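Local structure of endo-1,4-beta-xylanase (Pseudoalteromonas haloplanktis, 2B4F) at residues A[145-150]-A[203-208]. The protein hydrolyses internal beta-1,4 linkages of xylan as a cold-adapted family 8 endo-xylanase, and may also act on cellulose and related beta-glucans. The protein carries 1 engineered substitution. Residues are numbered along the deposited sequence; the frame is centred on the assembly and turned at random.
Sequences GEEYFA and YHIPAF. With XYP (beta-D-xylopyranose), chain B.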
ATOM      1  N   GLY A 145       4.576  -6.254  -0.506  1.00 13.82           N
ATOM      2  CA  GLY A 145       4.358  -7.011   0.722  1.00 13.28           C
ATOM      3  C   GLY A 145       5.527  -6.903   1.686  1.00 12.92           C
ATOM      4  O   GLY A 145       5.359  -6.476   2.825  1.00 11.95           O
ATOM      5  N   GLU A 146       6.709  -7.317   1.236  1.00 12.23           N
ATOM      6  CA  GLU A 146       7.924  -7.205   2.047  1.00 12.31           C
ATOM      7  C   GLU A 146       8.167  -5.759   2.524  1.00 11.96           C
ATOM      8  O   GLU A 146       8.549  -5.545   3.668  1.00 12.43           O
ATOM      9  CB  GLU A 146       9.136  -7.739   1.268  1.00 12.40           C
ATOM     10  CG  GLU A 146       9.215  -9.271   1.222  1.00 12.95           C
ATOM     11  CD  GLU A 146       8.448  -9.900   0.060  1.00 13.64           C
ATOM     12  OE1 GLU A 146       7.547  -9.245  -0.526  1.00 12.21           O
ATOM     13  OE2 GLU A 146       8.767 -11.050  -0.302  1.00 13.53           O
ATOM     14  N   GLU A 147       7.913  -4.772   1.665  1.00 12.32           N
ATOM     15  CA  GLU A 147       8.101  -3.358   2.041  1.00 13.26           C
ATOM     16  C   GLU A 147       7.229  -2.994   3.251  1.00 13.31           C
ATOM     17  O   GLU A 147       7.706  -2.406   4.225  1.00 12.81           O
ATOM     18  CB  GLU A 147       7.751  -2.420   0.889  1.00 13.12           C
ATOM     19  CG  GLU A 147       8.674  -2.549  -0.314  1.00 15.95           C
ATOM     20  CD  GLU A 147       8.425  -1.458  -1.341  1.00 17.23           C
ATOM     21  OE1 GLU A 147       7.262  -1.312  -1.814  1.00 17.21           O
ATOM     22  OE2 GLU A 147       9.392  -0.740  -1.656  1.00 17.07           O
ATOM     23  N   TYR A 148       5.947  -3.342   3.171  1.00 13.21           N
ATOM     24  CA  TYR A 148       5.050  -3.128   4.301  1.00 12.99           C
ATOM     25  C   TYR A 148       5.376  -3.977   5.518  1.00 13.15           C
ATOM     26  O   TYR A 148       5.250  -3.476   6.641  1.00 13.13           O
ATOM     27  CB  TYR A 148       3.583  -3.256   3.902  1.00 12.90           C
ATOM     28  CG  TYR A 148       2.966  -1.976   3.369  1.00 11.94           C
ATOM     29  CD1 TYR A 148       2.374  -1.062   4.230  1.00 12.17           C
ATOM     30  CD2 TYR A 148       2.955  -1.686   2.012  1.00 12.85           C
ATOM     31  CE1 TYR A 148       1.778   0.097   3.763  1.00 12.06           C
ATOM     32  CE2 TYR A 148       2.368  -0.497   1.521  1.00 12.41           C
ATOM     33  CZ  TYR A 148       1.769   0.381   2.416  1.00 13.16           C
ATOM     34  OH  TYR A 148       1.173   1.544   1.990  1.00 13.88           O
ATOM     35  N   PHE A 149       5.824  -5.219   5.330  1.00 13.11           N
ATOM     36  CA  PHE A 149       6.232  -6.047   6.460  1.00 13.18           C
ATOM     37  C   PHE A 149       7.365  -5.340   7.229  1.00 12.95           C
ATOM     38  O   PHE A 149       7.305  -5.245   8.441  1.00 12.54           O
ATOM     39  CB  PHE A 149       6.760  -7.422   6.034  1.00 13.63           C
ATOM     40  CG  PHE A 149       5.691  -8.468   5.704  1.00 12.38           C
ATOM     41  CD1 PHE A 149       4.588  -8.678   6.519  1.00 13.36           C
ATOM     42  CD2 PHE A 149       5.844  -9.276   4.588  1.00 11.77           C
ATOM     43  CE1 PHE A 149       3.664  -9.677   6.228  1.00 13.81           C
ATOM     44  CE2 PHE A 149       4.924 -10.264   4.286  1.00 11.29           C
ATOM     45  CZ  PHE A 149       3.824 -10.456   5.105  1.00 12.59           C
ATOM     46  N   ALA A 150       8.395  -4.877   6.523  1.00 12.70           N
ATOM     47  CA  ALA A 150       9.535  -4.209   7.159  1.00 13.30           C
ATOM     48  C   ALA A 150       9.070  -2.969   7.896  1.00 13.61           C
ATOM     49  O   ALA A 150       9.470  -2.730   9.044  1.00 13.11           O
ATOM     50  CB  ALA A 150      10.600  -3.824   6.134  1.00 13.51           C
ATOM     51  N   TYR A 203       4.406   0.460  -6.022  1.00 12.03           N
ATOM     52  CA  TYR A 203       5.257  -0.122  -4.996  1.00 11.92           C
ATOM     53  C   TYR A 203       6.158   0.938  -4.359  1.00 12.06           C
ATOM     54  O   TYR A 203       6.847   0.659  -3.383  1.00 12.32           O
ATOM     55  CB  TYR A 203       6.144  -1.227  -5.579  1.00 12.24           C
ATOM     56  CG  TYR A 203       5.455  -2.468  -6.116  1.00 12.39           C
ATOM     57  CD1 TYR A 203       4.044  -2.588  -6.183  1.00 13.50           C
ATOM     58  CD2 TYR A 203       6.218  -3.540  -6.552  1.00 13.59           C
ATOM     59  CE1 TYR A 203       3.442  -3.736  -6.690  1.00 14.09           C
ATOM     60  CE2 TYR A 203       5.632  -4.701  -7.019  1.00 12.93           C
ATOM     61  CZ  TYR A 203       4.249  -4.793  -7.105  1.00 13.53           C
ATOM     62  OH  TYR A 203       3.695  -5.945  -7.606  1.00 14.62           O
ATOM     63  N   HIS A 204       6.178   2.136  -4.929  1.00 12.37           N
ATOM     64  CA  HIS A 204       7.095   3.171  -4.501  1.00 12.60           C
ATOM     65  C   HIS A 204       6.496   4.018  -3.383  1.00 13.08           C
ATOM     66  O   HIS A 204       5.496   4.686  -3.576  1.00 12.90           O
ATOM     67  CB  HIS A 204       7.483   4.059  -5.664  1.00 12.84           C
ATOM     68  CG  HIS A 204       8.463   3.419  -6.584  1.00 12.62           C
ATOM     69  ND1 HIS A 204       9.802   3.728  -6.563  1.00 13.46           N
ATOM     70  CD2 HIS A 204       8.310   2.448  -7.512  1.00 13.47           C
ATOM     71  CE1 HIS A 204      10.431   2.978  -7.449  1.00 14.06           C
ATOM     72  NE2 HIS A 204       9.549   2.188  -8.036  1.00 13.97           N
ATOM     73  N   ILE A 205       7.123   3.979  -2.212  1.00 13.65           N
ATOM     74  CA  ILE A 205       6.685   4.795  -1.077  1.00 13.74           C
ATOM     75  C   ILE A 205       7.943   5.415  -0.503  1.00 13.82           C
ATOM     76  O   ILE A 205       8.573   4.861   0.410  1.00 13.40           O
ATOM     77  CB  ILE A 205       5.940   3.942  -0.022  1.00 13.97           C
ATOM     78  CG1 ILE A 205       4.861   3.059  -0.662  1.00 16.50           C
ATOM     79  CG2 ILE A 205       5.281   4.838   0.980  1.00 12.79           C
ATOM     80  CD1 ILE A 205       4.876   1.615  -0.204  1.00 20.29           C
ATOM     81  N   PRO A 206       8.376   6.514  -1.099  1.00 13.97           N
ATOM     82  CA  PRO A 206       9.673   7.107  -0.751  1.00 14.11           C
ATOM     83  C   PRO A 206       9.890   7.328   0.758  1.00 14.73           C
ATOM     84  O   PRO A 206      10.967   7.028   1.276  1.00 14.08           O
ATOM     85  CB  PRO A 206       9.663   8.417  -1.549  1.00 14.62           C
ATOM     86  CG  PRO A 206       8.801   8.113  -2.746  1.00 14.23           C
ATOM     87  CD  PRO A 206       7.709   7.258  -2.192  1.00 14.53           C
ATOM     88  N   ALA A 207       8.863   7.799   1.464  1.00 14.11           N
ATOM     89  CA  ALA A 207       8.982   8.063   2.894  1.00 14.20           C
ATOM     90  C   ALA A 207       9.309   6.825   3.709  1.00 14.33           C
ATOM     91  O   ALA A 207       9.967   6.938   4.731  1.00 14.43           O
ATOM     92  CB  ALA A 207       7.722   8.709   3.406  1.00 13.98           C
ATOM     93  N   PHE A 208       8.854   5.647   3.272  1.00 13.95           N
ATOM     94  CA  PHE A 208       9.204   4.421   3.975  1.00 13.90           C
ATOM     95  C   PHE A 208      10.717   4.227   3.932  1.00 14.17           C
ATOM     96  O   PHE A 208      11.306   3.800   4.909  1.00 14.28           O
ATOM     97  CB  PHE A 208       8.547   3.184   3.355  1.00 13.58           C
ATOM     98  CG  PHE A 208       7.096   2.957   3.728  1.00 12.32           C
ATOM     99  CD1 PHE A 208       6.335   3.903   4.385  1.00 12.54           C
ATOM    100  CD2 PHE A 208       6.484   1.751   3.364  1.00 12.26           C
ATOM    101  CE1 PHE A 208       4.989   3.661   4.682  1.00 12.99           C
ATOM    102  CE2 PHE A 208       5.158   1.508   3.661  1.00 12.55           C
ATOM    103  CZ  PHE A 208       4.408   2.471   4.324  1.00 13.18           C
TER
HETATM  104  C1  XYP B   3      -2.044  -7.142  -6.520  1.00 33.45           C
HETATM  105  C2  XYP B   3      -0.787  -6.571  -5.899  1.00 33.07           C
HETATM  106  C3  XYP B   3       0.454  -7.053  -6.658  1.00 33.16           C
HETATM  107  C4  XYP B   3       0.402  -8.547  -7.032  1.00 31.21           C
HETATM  108  C5  XYP B   3      -0.989  -8.942  -7.538  1.00 31.95           C
HETATM  109  O2  XYP B   3      -0.728  -5.158  -5.929  1.00 30.14           O
HETATM  110  O3  XYP B   3       1.633  -6.738  -5.917  1.00 31.49           O
HETATM  111  O4  XYP B   3       1.380  -8.707  -8.029  1.00 31.29           O
HETATM  112  O5  XYP B   3      -1.962  -8.520  -6.589  1.00 33.37           O
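Phe208 drives its ring edge into the face of Tyr148, a T-shaped pair with centroids 5.0 Å apart and planes at 83°. Phe208 CE2 sits over the middle of the Tyr148 ring, and CZ beside it reaches CE1 of Tyr148 at 3.6 Å. Ile205 completes the apolar cluster: its CD1 lies 3.7 Å from Tyr148 CE2, while its CG2 rests over one face of the Phe208 ring. A serine at Tyr148 takes away the ring face under the Phe208 edge, which would probably leave a gap beside Phe208 CZ and Ile205 CD1 and let the Phe208 ring shift.

The polar part belongs to Glu147. Its CG stands anti to the carbonyl carbon (chi1 -65°) and the chain runs extended from there, bringing the carboxyl group up to the backbone of Tyr203. OE1 comes within 2.6 Å of Tyr203 O; two oxygens this close suggest that the acid is probably protonated. OE2 is hydrogen-bonded to Tyr209 OH, so both carboxyl oxygens of this buried group lie near polar partners.

Tyr203 itself turns its ring toward the glycan pocket, where its OH lies 2.8 Å from O3 of a bound xylose. The same sugar is hydrogen-bonded to Glu78 and Asp281.

The contact thus joins helix 144-160 to the N-terminal end of helix 206-215, with Ile205 at the N-cap position, just beneath the sugar-binding cleft of the (alpha/alpha)6 barrel of family 8 glycosidases. Helix 77-89 packs against Tyr148, Trp82 meeting it edge-to-face, and helix 283-296 touches Ile205 through Asn288.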